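Local coordinates for cpftsy (Physcomitrella patens, PDB 4AK9), which probably acts as the GTP-hydrolysing receptor of the chloroplast signal recognition particle, in the delivery of proteins to the thylakoid membrane, at residues Lys135-Phe140 with Val145-Ala150; Gln190-Ala195 with Ser229-Ser234; Ala31-Leu36 with Glu53-Val58; Cys280-Val285 with Gln310-Ala315; Met120-Asn125 with Glu219-Cys224. All coordinates share one frame; numbering follows the deposited sequence.

Contact 1 (Lys135-Phe140 with Val145-Ala150)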
# COMPACT_ATOMS: atom_id res chain seq x y z
N LYS A 135 -15.08 16.63 15.54
CA LYS A 135 -13.95 17.54 15.51
C LYS A 135 -14.17 18.69 14.55
O LYS A 135 -13.61 19.78 14.76
CB LYS A 135 -12.66 16.79 15.16
CG LYS A 135 -12.29 15.68 16.16
CD LYS A 135 -10.86 15.17 15.90
CE LYS A 135 -10.61 13.87 16.62
NZ LYS A 135 -9.12 13.51 16.64
N LEU A 136 -14.95 18.46 13.48
CA LEU A 136 -15.32 19.60 12.62
C LEU A 136 -16.18 20.60 13.40
O LEU A 136 -15.98 21.82 13.31
CB LEU A 136 -16.11 19.14 11.38
CG LEU A 136 -15.27 18.56 10.26
CD1 LEU A 136 -16.18 17.95 9.17
CD2 LEU A 136 -14.37 19.68 9.69
N ALA A 137 -17.16 20.08 14.11
CA ALA A 137 -18.06 20.91 14.93
C ALA A 137 -17.28 21.79 15.88
O ALA A 137 -17.58 22.98 16.04
CB ALA A 137 -18.99 20.04 15.70
N ASN A 138 -16.26 21.20 16.51
CA ASN A 138 -15.45 21.90 17.48
C ASN A 138 -14.71 23.07 16.83
O ASN A 138 -14.56 24.14 17.43
CB ASN A 138 -14.47 20.92 18.13
CG ASN A 138 -13.41 21.63 18.98
OD1 ASN A 138 -13.68 22.04 20.11
ND2 ASN A 138 -12.20 21.77 18.43
N ARG A 139 -14.26 22.88 15.60
CA ARG A 139 -13.66 23.99 14.85
C ARG A 139 -14.63 25.13 14.58
O ARG A 139 -14.27 26.30 14.70
CB ARG A 139 -13.05 23.51 13.51
CG ARG A 139 -11.81 22.69 13.68
CD ARG A 139 -11.18 22.35 12.32
NE ARG A 139 -10.68 23.54 11.65
CZ ARG A 139 -9.51 24.12 11.91
NH1 ARG A 139 -8.70 23.63 12.84
NH2 ARG A 139 -9.15 25.19 11.22
N PHE A 140 -15.86 24.80 14.19
CA PHE A 140 -16.85 25.83 13.92
C PHE A 140 -17.23 26.59 15.19
O PHE A 140 -17.35 27.82 15.18
CB PHE A 140 -18.09 25.22 13.29
CG PHE A 140 -17.91 24.84 11.84
CD1 PHE A 140 -17.66 25.82 10.90
CD2 PHE A 140 -18.02 23.53 11.44
CE1 PHE A 140 -17.49 25.48 9.56
CE2 PHE A 140 -17.87 23.18 10.10
CZ PHE A 140 -17.60 24.14 9.17
N VAL A 145 -19.37 30.08 15.16
CA VAL A 145 -20.35 29.56 14.21
C VAL A 145 -21.39 28.67 14.93
O VAL A 145 -21.05 27.85 15.78
CB VAL A 145 -19.62 28.76 13.09
CG1 VAL A 145 -20.61 28.13 12.11
CG2 VAL A 145 -18.62 29.67 12.37
N LYS A 146 -22.66 28.86 14.58
CA LYS A 146 -23.75 28.08 15.17
C LYS A 146 -24.03 26.78 14.38
O LYS A 146 -24.49 26.82 13.22
CB LYS A 146 -25.00 28.96 15.22
CG LYS A 146 -26.24 28.30 15.79
CD LYS A 146 -27.36 29.34 15.87
CE LYS A 146 -28.66 28.73 16.41
NZ LYS A 146 -29.81 29.62 16.07
N VAL A 147 -23.80 25.64 15.02
CA VAL A 147 -23.78 24.34 14.34
C VAL A 147 -24.95 23.46 14.72
O VAL A 147 -25.30 23.36 15.90
CB VAL A 147 -22.49 23.54 14.71
CG1 VAL A 147 -22.52 22.15 14.08
CG2 VAL A 147 -21.25 24.30 14.31
N LEU A 148 -25.55 22.82 13.72
CA LEU A 148 -26.56 21.79 13.95
C LEU A 148 -26.09 20.46 13.37
O LEU A 148 -25.70 20.39 12.21
CB LEU A 148 -27.89 22.18 13.29
CG LEU A 148 -28.99 21.11 13.31
CD1 LEU A 148 -29.49 20.91 14.74
CD2 LEU A 148 -30.19 21.47 12.38
N MET A 149 -26.14 19.40 14.18
CA MET A 149 -25.75 18.08 13.69
C MET A 149 -26.96 17.28 13.28
O MET A 149 -28.03 17.40 13.89
CB MET A 149 -24.94 17.32 14.75
CG MET A 149 -23.62 17.96 15.11
SD MET A 149 -22.81 16.98 16.40
CE MET A 149 -21.32 17.88 16.64
N ALA A 150 -26.80 16.45 12.25
CA ALA A 150 -27.89 15.60 11.78
C ALA A 150 -27.45 14.15 11.76
O ALA A 150 -26.48 13.78 11.05
CB ALA A 150 -28.35 16.04 10.39
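The phenyl ring of F140 is approached obliquely by two methyl groups, V145 CG1 and V147 CG2. V145 CG1 lies beside one ortho carbon, 3.9 Å from F140 CD1. This is the helix-to-strand half of a beta-alpha-beta crossover in the P-loop GTPase fold: strand 117-123 leads into helix 126-142, and the chain then returns as strand 147-150. Helix segment 135-140 and strand 147-150 run nearly antiparallel, at 166°, with their axes 9.5 Å apart. F140 CG is anti to the carbonyl carbon (chi1 -75°), which turns the ring off beside the backbone N and carries CD1 past V145 CG1. F140 CB points toward the strand and meets V147 CG2 at 3.4 Å. The two side chains stand at about a right angle. The turn is closed by one backbone hydrogen bond, V145 N to F140 O, at 3.0 Å. The hydrogen bond is moderately bent, and the N-H comes to the oxygen from above the carbonyl plane. V145 CB lies 3.2 Å from F140 O. L204 of the adjoining strand 202-205 also touches A137, F140 and V147, so the helix covers two neighbouring strands. Further up the strand, M149 is extended beyond CG and reaches across to the helix with its terminal methyl. There M149 CE meets A137 CB at 3.3 Å, which is tight for two carbons.

Contact 2 (Gln190-Ala195 with Ser229-Ser234)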
# COMPACT_ATOMS: atom_id res chain seq x y z
N GLN A 190 -35.36 17.03 7.69
CA GLN A 190 -35.81 17.66 8.93
C GLN A 190 -34.73 18.59 9.51
O GLN A 190 -35.03 19.69 9.94
CB GLN A 190 -36.20 16.59 9.94
CG GLN A 190 -36.68 17.13 11.29
CD GLN A 190 -37.08 16.02 12.25
OE1 GLN A 190 -37.31 14.87 11.83
NE2 GLN A 190 -37.14 16.34 13.54
N ALA A 191 -33.47 18.15 9.51
CA ALA A 191 -32.42 19.02 10.04
C ALA A 191 -32.17 20.23 9.17
O ALA A 191 -31.91 21.31 9.68
CB ALA A 191 -31.11 18.23 10.21
N VAL A 192 -32.23 20.05 7.85
CA VAL A 192 -31.99 21.21 7.00
C VAL A 192 -33.10 22.24 7.15
O VAL A 192 -32.82 23.45 7.27
CB VAL A 192 -31.77 20.83 5.53
CG1 VAL A 192 -31.54 22.08 4.72
CG2 VAL A 192 -30.54 19.91 5.41
N ARG A 193 -34.34 21.76 7.21
CA ARG A 193 -35.49 22.65 7.40
C ARG A 193 -35.36 23.42 8.70
O ARG A 193 -35.55 24.63 8.75
CB ARG A 193 -36.79 21.85 7.43
CG ARG A 193 -37.20 21.30 6.08
CD ARG A 193 -38.67 20.87 6.08
NE ARG A 193 -38.95 19.82 7.06
CZ ARG A 193 -38.85 18.52 6.79
NH1 ARG A 193 -38.46 18.12 5.59
NH2 ARG A 193 -39.13 17.61 7.72
N ARG A 194 -34.99 22.69 9.76
CA ARG A 194 -34.84 23.30 11.08
C ARG A 194 -33.75 24.36 11.07
O ARG A 194 -33.87 25.40 11.72
CB ARG A 194 -34.57 22.23 12.14
CG ARG A 194 -34.30 22.83 13.51
CD ARG A 194 -34.28 21.80 14.62
NE ARG A 194 -33.67 22.38 15.82
CZ ARG A 194 -33.17 21.69 16.83
NH1 ARG A 194 -33.22 20.36 16.82
NH2 ARG A 194 -32.63 22.33 17.86
N ALA A 195 -32.69 24.11 10.32
CA ALA A 195 -31.60 25.06 10.29
C ALA A 195 -32.00 26.33 9.55
O ALA A 195 -31.52 27.41 9.89
CB ALA A 195 -30.41 24.46 9.60
N SER A 229 -30.97 18.61 -1.00
CA SER A 229 -31.11 19.65 -2.03
C SER A 229 -32.55 20.16 -2.19
O SER A 229 -32.78 21.31 -2.56
CB SER A 229 -30.59 19.18 -3.39
OG SER A 229 -29.18 18.99 -3.34
N LYS A 230 -33.52 19.29 -1.94
CA LYS A 230 -34.92 19.72 -1.98
C LYS A 230 -35.25 20.65 -0.81
O LYS A 230 -35.98 21.64 -0.97
CB LYS A 230 -35.83 18.51 -1.95
CG LYS A 230 -37.31 18.86 -1.88
CD LYS A 230 -38.14 17.63 -2.11
CE LYS A 230 -39.57 17.87 -1.68
NZ LYS A 230 -40.42 16.67 -1.97
N ALA A 231 -34.72 20.35 0.38
CA ALA A 231 -34.95 21.22 1.54
C ALA A 231 -34.24 22.54 1.38
O ALA A 231 -34.72 23.57 1.86
CB ALA A 231 -34.50 20.53 2.82
N LEU A 232 -33.09 22.54 0.72
CA LEU A 232 -32.35 23.77 0.50
C LEU A 232 -31.55 23.63 -0.78
O LEU A 232 -30.60 22.82 -0.85
CB LEU A 232 -31.43 24.07 1.70
CG LEU A 232 -30.63 25.36 1.68
CD1 LEU A 232 -31.57 26.59 1.64
CD2 LEU A 232 -29.76 25.43 2.92
N SER A 233 -31.92 24.40 -1.80
CA SER A 233 -31.38 24.18 -3.14
C SER A 233 -29.87 24.42 -3.27
O SER A 233 -29.25 23.86 -4.16
CB SER A 233 -32.16 24.97 -4.21
OG SER A 233 -31.76 26.32 -4.24
N SER A 234 -29.29 25.21 -2.36
CA SER A 234 -27.84 25.47 -2.37
C SER A 234 -27.02 24.34 -1.72
O SER A 234 -25.78 24.36 -1.71
CB SER A 234 -27.53 26.81 -1.67
OG SER A 234 -28.10 26.88 -0.37
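V192 faces A231 and L232, and its side chain crosses that of L232 at about a right angle. The contact joins two helices of the alpha/beta GTPase domain, 184-197 and 215-231, at the point where the second one ends. V192 CG1 does most of the touching. It is anti to the backbone N (chi1 180°) and is directed between the two residues opposite. On one of them it meets the methyl group, with A231 CB 3.8 Å from V192 CG1. On the other it meets the base of the side chain, with L232 CB 3.6 Å from V192 CG1. One branch of the leucine adds a looser touch. L232 is the first residue to leave helical backbone angles, yet its CB still points at helix 184-197. The chain therefore keeps an apolar surface towards V192 as it turns away from the helix. P116 lies close by and is touched by both L232 and A195. Another side of helix 184-197 rests on strand 147-150 of the sheet. At the solvent-exposed margin, R193 lends only its aliphatic part: R193 CG is 4.3 Å from A231 CB. Its guanidinium group instead folds back along its own helix. Q190 CA lies against one face of the R193 guanidinium group, 3.5 Å from its plane and offset toward the rim.

Contact 3 (Ala31-Leu36 with Glu53-Val58)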
# COMPACT_ATOMS: atom_id res chain seq x y z
N ALA A 31 13.38 9.76 5.48
CA ALA A 31 14.69 10.31 5.87
C ALA A 31 15.86 9.68 5.12
O ALA A 31 16.91 10.31 4.92
CB ALA A 31 14.89 10.20 7.38
N VAL A 32 15.70 8.43 4.70
CA VAL A 32 16.78 7.79 3.97
C VAL A 32 17.08 8.48 2.63
O VAL A 32 18.14 8.24 2.04
CB VAL A 32 16.52 6.29 3.75
CG1 VAL A 32 16.10 5.63 5.06
CG2 VAL A 32 15.47 6.09 2.68
N VAL A 33 16.16 9.32 2.16
CA VAL A 33 16.36 10.03 0.88
C VAL A 33 17.64 10.86 0.88
O VAL A 33 18.44 10.81 -0.07
CB VAL A 33 15.13 10.88 0.50
CG1 VAL A 33 15.45 11.86 -0.63
CG2 VAL A 33 13.97 9.96 0.07
N ASP A 34 17.85 11.62 1.96
CA ASP A 34 19.07 12.42 2.09
C ASP A 34 20.34 11.57 2.03
O ASP A 34 21.30 11.89 1.32
CB ASP A 34 19.06 13.23 3.40
CG ASP A 34 17.91 14.22 3.47
OD1 ASP A 34 17.92 15.21 2.69
OD2 ASP A 34 17.01 14.01 4.31
N GLU A 35 20.35 10.46 2.77
CA GLU A 35 21.47 9.53 2.74
C GLU A 35 21.71 9.00 1.34
O GLU A 35 22.84 8.98 0.84
CB GLU A 35 21.19 8.36 3.66
CG GLU A 35 22.24 7.26 3.59
CD GLU A 35 23.25 7.34 4.73
OE1 GLU A 35 23.17 8.30 5.53
OE2 GLU A 35 24.12 6.43 4.82
N LEU A 36 20.63 8.57 0.70
CA LEU A 36 20.68 8.03 -0.65
C LEU A 36 21.29 9.01 -1.64
O LEU A 36 22.04 8.63 -2.54
CB LEU A 36 19.26 7.69 -1.10
CG LEU A 36 19.08 7.02 -2.44
CD1 LEU A 36 19.89 5.72 -2.48
CD2 LEU A 36 17.59 6.73 -2.66
N GLU A 53 12.74 6.05 -5.99
CA GLU A 53 11.36 5.78 -6.32
C GLU A 53 10.81 4.69 -5.41
O GLU A 53 9.67 4.81 -4.92
CB GLU A 53 11.21 5.37 -7.77
CG GLU A 53 9.84 5.62 -8.28
CD GLU A 53 9.75 5.51 -9.78
OE1 GLU A 53 10.70 5.91 -10.51
OE2 GLU A 53 8.70 5.00 -10.23
N GLU A 54 11.62 3.67 -5.13
CA GLU A 54 11.24 2.61 -4.19
C GLU A 54 11.06 3.13 -2.76
O GLU A 54 10.17 2.67 -2.06
CB GLU A 54 12.23 1.42 -4.24
CG GLU A 54 12.25 0.74 -5.62
CD GLU A 54 12.17 -0.78 -5.55
OE1 GLU A 54 13.20 -1.44 -5.22
OE2 GLU A 54 11.07 -1.33 -5.84
N VAL A 55 11.83 4.11 -2.31
CA VAL A 55 11.61 4.68 -1.00
C VAL A 55 10.23 5.35 -0.95
O VAL A 55 9.45 5.18 0.03
CB VAL A 55 12.74 5.66 -0.64
CG1 VAL A 55 12.35 6.46 0.56
CG2 VAL A 55 14.04 4.85 -0.37
N LEU A 56 9.87 6.06 -2.01
CA LEU A 56 8.53 6.63 -2.11
C LEU A 56 7.41 5.58 -2.07
O LEU A 56 6.39 5.81 -1.41
CB LEU A 56 8.37 7.47 -3.37
CG LEU A 56 9.34 8.65 -3.54
CD1 LEU A 56 8.96 9.46 -4.77
CD2 LEU A 56 9.35 9.52 -2.28
N LEU A 57 7.61 4.46 -2.73
CA LEU A 57 6.62 3.38 -2.74
C LEU A 57 6.41 2.82 -1.33
O LEU A 57 5.28 2.48 -0.95
CB LEU A 57 7.01 2.25 -3.73
CG LEU A 57 7.02 2.59 -5.24
CD1 LEU A 57 7.47 1.36 -6.05
CD2 LEU A 57 5.66 3.06 -5.76
N VAL A 58 7.47 2.76 -0.54
CA VAL A 58 7.37 2.31 0.84
C VAL A 58 6.40 3.21 1.62
O VAL A 58 5.61 2.73 2.44
CB VAL A 58 8.76 2.21 1.50
CG1 VAL A 58 8.62 1.84 2.99
CG2 VAL A 58 9.64 1.19 0.74
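V55 reaches from one helix towards V32 and V33 on another, within the helical bundle that forms the N domain of SRP-type GTPases. The helices are 45-58 and the short 32-37. V55 CB points at segment 31-36 and places the branch there, while the contacts are made by the two methyls. V55 CG1 is anti to the backbone N (chi1 167°) and touches two neighbours. It lies 3.8 Å from V32 CG2 and 3.9 Å from V33 CG2. V55 CG2, the other branch, meets V32 alone, 3.6 Å from V32 CG2. One methyl of V32 thus touches both methyls of V55. All these side chains meet at a slant, and the contact is purely apolar. V32 is exposed and forms the outer margin. V33 lies deeper, where it also packs on L52 of helix 45-58 and on K89 and L92 of helix 85-101. One turn on, L36 continues the seam by packing on I48, E51 and L52. Helix 45-58 uses another side to meet the second subunit: E53 is hydrogen-bonded to H212, and E54 to Q254, both of that other chain. Within its own chain E53 also forms a salt bridge with R74. The V32 methyl that touches V55 stands in the crowded position, with V32 CG2 between the backbone N and the carbonyl carbon.

Contact 4 (Cys280-Val285 with Gln310-Ala315)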
# COMPACT_ATOMS: atom_id res chain seq x y z
N CYS A 280 0.13 8.46 0.85
CA CYS A 280 -1.21 8.23 0.32
C CYS A 280 -1.98 9.54 0.11
O CYS A 280 -2.84 9.63 -0.78
CB CYS A 280 -2.03 7.26 1.22
SG CYS A 280 -2.51 7.94 2.82
N VAL A 281 -1.66 10.56 0.89
CA VAL A 281 -2.22 11.90 0.68
C VAL A 281 -1.94 12.40 -0.76
O VAL A 281 -2.83 12.96 -1.43
CB VAL A 281 -1.64 12.90 1.69
CG1 VAL A 281 -2.09 14.33 1.39
CG2 VAL A 281 -2.05 12.49 3.10
N VAL A 282 -0.71 12.24 -1.21
CA VAL A 282 -0.33 12.69 -2.54
C VAL A 282 -0.99 11.85 -3.61
O VAL A 282 -1.54 12.36 -4.58
CB VAL A 282 1.22 12.66 -2.69
CG1 VAL A 282 1.63 13.23 -4.08
CG2 VAL A 282 1.84 13.45 -1.56
N SER A 283 -0.99 10.54 -3.40
CA SER A 283 -1.57 9.62 -4.37
C SER A 283 -3.05 9.86 -4.58
O SER A 283 -3.54 9.79 -5.71
CB SER A 283 -1.35 8.19 -3.91
OG SER A 283 0.06 7.92 -3.79
N VAL A 284 -3.78 10.11 -3.49
CA VAL A 284 -5.22 10.33 -3.64
C VAL A 284 -5.52 11.64 -4.39
O VAL A 284 -6.39 11.68 -5.26
CB VAL A 284 -6.01 10.18 -2.28
CG1 VAL A 284 -5.90 11.40 -1.43
CG2 VAL A 284 -7.50 9.96 -2.57
N VAL A 285 -4.77 12.69 -4.11
CA VAL A 285 -4.98 13.96 -4.81
C VAL A 285 -4.62 13.80 -6.28
O VAL A 285 -5.37 14.22 -7.16
CB VAL A 285 -4.17 15.09 -4.16
CG1 VAL A 285 -4.25 16.38 -5.03
CG2 VAL A 285 -4.70 15.35 -2.75
N GLN A 310 2.06 23.11 1.14
CA GLN A 310 3.41 23.45 1.59
C GLN A 310 3.74 22.93 3.00
O GLN A 310 4.83 22.38 3.23
CB GLN A 310 3.68 24.95 1.47
CG GLN A 310 5.16 25.30 1.54
CD GLN A 310 6.00 24.58 0.50
OE1 GLN A 310 5.83 24.78 -0.71
NE2 GLN A 310 6.91 23.71 0.97
N SER A 311 2.82 23.08 3.94
CA SER A 311 3.05 22.58 5.30
C SER A 311 3.24 21.08 5.32
O SER A 311 4.06 20.56 6.08
CB SER A 311 1.84 22.90 6.18
OG SER A 311 1.54 24.29 6.08
N PHE A 312 2.47 20.39 4.49
CA PHE A 312 2.57 18.94 4.42
C PHE A 312 3.95 18.54 3.91
O PHE A 312 4.61 17.65 4.47
CB PHE A 312 1.46 18.40 3.52
CG PHE A 312 1.57 16.93 3.22
CD1 PHE A 312 1.21 15.99 4.17
CD2 PHE A 312 2.04 16.50 1.97
CE1 PHE A 312 1.32 14.61 3.87
CE2 PHE A 312 2.14 15.11 1.67
CZ PHE A 312 1.77 14.18 2.64
N VAL A 313 4.40 19.20 2.84
CA VAL A 313 5.68 18.84 2.25
C VAL A 313 6.79 19.11 3.27
O VAL A 313 7.71 18.28 3.45
CB VAL A 313 5.94 19.58 0.91
CG1 VAL A 313 7.37 19.30 0.41
CG2 VAL A 313 4.91 19.15 -0.15
N ASP A 314 6.70 20.24 3.96
CA ASP A 314 7.67 20.55 5.02
C ASP A 314 7.65 19.57 6.21
O ASP A 314 8.67 19.36 6.87
CB ASP A 314 7.47 21.97 5.52
CG ASP A 314 7.82 23.02 4.46
OD1 ASP A 314 8.62 22.72 3.55
OD2 ASP A 314 7.29 24.14 4.57
N ALA A 315 6.50 18.96 6.47
CA ALA A 315 6.40 17.95 7.51
C ALA A 315 7.05 16.62 7.10
O ALA A 315 7.61 15.92 7.94
CB ALA A 315 4.94 17.74 7.92
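This is a buried apolar contact between helices 280-288 and 309-316, in the last part of the chain and close to helix 85-101, with the ring of F312 placed between the two. V281 and F312 come at each other from opposite directions. V281 CG1 lies over one ring face in a CH-pi contact, 4.2 Å from the F312 ring centroid and 17° off the ring normal. V281 CB comes 3.8 Å from F312 CZ. V282 approaches more obliquely, with V282 CG2 3.6 Å from F312 CE2. F312 CG is anti to the backbone N (chi1 173°), which extends the ring away from its own helix. The site lies where the GTPase domain meets the N-terminal helical bundle, and the C-terminal helix of the NG fold is one of the parts joined here. F312 also meets F23 edge-to-face, and it touches F307 and L100. V282 packs on I96 of helix 85-101. With an alanine in place of F312, V281 and V282 would probably lose the ring that they pack on, and a gap would open between the two helices. Within helix 309-316, Q310 NE2 donates to D314 OD1 at 3.2 Å and meets it from above the carboxylate plane.

Contact 5 (Met120-Asn125 with Glu219-Cys224)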
# COMPACT_ATOMS: atom_id res chain seq x y z
N MET A 120 -22.22 17.35 4.01
CA MET A 120 -22.49 15.93 4.20
C MET A 120 -21.18 15.17 4.39
O MET A 120 -20.22 15.38 3.65
CB MET A 120 -23.27 15.35 3.03
CG MET A 120 -24.70 15.85 2.94
SD MET A 120 -25.46 15.28 1.39
CE MET A 120 -25.81 13.56 1.72
N ILE A 121 -21.12 14.34 5.42
CA ILE A 121 -19.91 13.56 5.71
C ILE A 121 -20.22 12.14 5.26
O ILE A 121 -21.23 11.52 5.69
CB ILE A 121 -19.59 13.57 7.22
CG1 ILE A 121 -19.37 14.98 7.76
CG2 ILE A 121 -18.45 12.56 7.57
CD1 ILE A 121 -18.61 15.95 6.89
N VAL A 122 -19.40 11.59 4.37
CA VAL A 122 -19.66 10.23 3.88
C VAL A 122 -18.44 9.32 4.05
O VAL A 122 -17.33 9.81 4.31
CB VAL A 122 -20.07 10.24 2.38
CG1 VAL A 122 -21.33 11.10 2.18
CG2 VAL A 122 -18.93 10.80 1.54
N GLY A 123 -18.64 8.02 3.89
CA GLY A 123 -17.53 7.08 4.03
C GLY A 123 -17.93 5.77 4.67
O GLY A 123 -19.08 5.55 5.04
N VAL A 124 -16.95 4.88 4.83
CA VAL A 124 -17.29 3.51 5.22
C VAL A 124 -17.39 3.33 6.72
O VAL A 124 -18.15 2.49 7.20
CB VAL A 124 -16.29 2.46 4.66
CG1 VAL A 124 -15.89 2.82 3.25
CG2 VAL A 124 -15.06 2.36 5.55
N ASN A 125 -16.64 4.11 7.48
CA ASN A 125 -16.51 3.75 8.88
C ASN A 125 -17.31 4.67 9.76
O ASN A 125 -16.92 5.84 9.94
CB ASN A 125 -15.04 3.79 9.30
CG ASN A 125 -14.84 3.20 10.67
OD1 ASN A 125 -14.97 3.88 11.68
ND2 ASN A 125 -14.54 1.90 10.71
N GLU A 219 -28.46 3.71 -3.26
CA GLU A 219 -29.68 4.44 -3.52
C GLU A 219 -30.05 5.31 -2.34
O GLU A 219 -30.54 6.43 -2.52
CB GLU A 219 -30.81 3.48 -3.89
CG GLU A 219 -32.02 4.21 -4.45
CD GLU A 219 -31.64 5.36 -5.41
OE1 GLU A 219 -30.85 5.13 -6.36
OE2 GLU A 219 -32.14 6.51 -5.20
N GLU A 220 -29.81 4.81 -1.13
CA GLU A 220 -30.06 5.56 0.08
C GLU A 220 -29.21 6.83 0.19
O GLU A 220 -29.70 7.90 0.58
CB GLU A 220 -29.87 4.67 1.32
CG GLU A 220 -30.08 5.40 2.65
CD GLU A 220 -29.75 4.55 3.87
OE1 GLU A 220 -30.22 3.38 3.94
OE2 GLU A 220 -29.01 5.04 4.76
N LEU A 221 -27.93 6.72 -0.16
CA LEU A 221 -27.08 7.90 -0.10
C LEU A 221 -27.53 8.93 -1.13
O LEU A 221 -27.56 10.14 -0.84
CB LEU A 221 -25.61 7.51 -0.31
CG LEU A 221 -24.53 8.59 -0.24
CD1 LEU A 221 -24.68 9.57 0.97
CD2 LEU A 221 -23.15 7.88 -0.23
N ARG A 222 -27.85 8.47 -2.34
CA ARG A 222 -28.31 9.41 -3.37
C ARG A 222 -29.62 10.07 -2.94
O ARG A 222 -29.84 11.26 -3.19
CB ARG A 222 -28.50 8.69 -4.69
CG ARG A 222 -27.21 8.18 -5.27
CD ARG A 222 -27.39 7.72 -6.69
NE ARG A 222 -26.11 7.70 -7.40
CZ ARG A 222 -25.71 6.68 -8.15
NH1 ARG A 222 -26.51 5.64 -8.23
NH2 ARG A 222 -24.54 6.71 -8.83
N GLY A 223 -30.47 9.28 -2.29
CA GLY A 223 -31.74 9.77 -1.78
C GLY A 223 -31.55 10.83 -0.71
O GLY A 223 -32.33 11.77 -0.61
N CYS A 224 -30.48 10.67 0.09
CA CYS A 224 -30.13 11.67 1.09
C CYS A 224 -29.69 12.96 0.43
O CYS A 224 -30.04 14.05 0.89
CB CYS A 224 -28.99 11.16 1.99
SG CYS A 224 -29.52 9.99 3.24
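Strand 120-123, through M120 and V122, faces L221 and C224 of helix 219-224; strand and helix run nearly antiparallel, at 169°, with their axes 11.4 Å apart. The strand alternation turns M120 and V122 to the same helix, while I121 points elsewhere. The M120 side chain starts towards the helix and bends at its last torsion (chi3 76°). Its methyl is thereby brought to C224 CB, 4.0 Å from M120 CE. The same methyl also reaches the leucine, with L221 CD1 4.2 Å from M120 CE. V122 and L221 cross at about a right angle, and V122 CG1 lies 3.9 Å from L221 CD1. One leucine methyl therefore touches both strand residues. The strand is central in the largely parallel sheet of the P-loop NTPase fold, with backbone bonds to strands 202-205 and 238-244. Beyond V122 it runs into a loop whose sequence is consistent with a Walker A motif. G123 has backbone angles at which a side chain would collide with the preceding carbonyl oxygen. G123 O accepts a hydrogen bond from K129 NZ, and N125, at the N-cap of helix 126-142, accepts one from G128 N through OD1. V124 and N125 also pack on E54 of the second subunit.

How the contacts relate
Contacts 1, 2 and 5 belong to the GTPase domain. Their centres lie about 16 to 19 Å apart. Contact 1 touches contact 2 through L148 and A150 on A191, and contact 5 through L136 on I121. Contacts 2 and 5 share helix 215-231. Strand 117-123 of contact 5 leads directly into helix 126-142 of contact 1, and contact 1 is nested in the loop that contact 5 closes. Contact 3 comes first in the chain, in the helical bundle, with its centre about 40 Å from that of contact 1. Contact 4 comes last, yet its centre is only about 15 Å from that of contact 3. The end of the GTPase domain thus returns to the bundle. Contacts 3 and 5 both touch the second subunit.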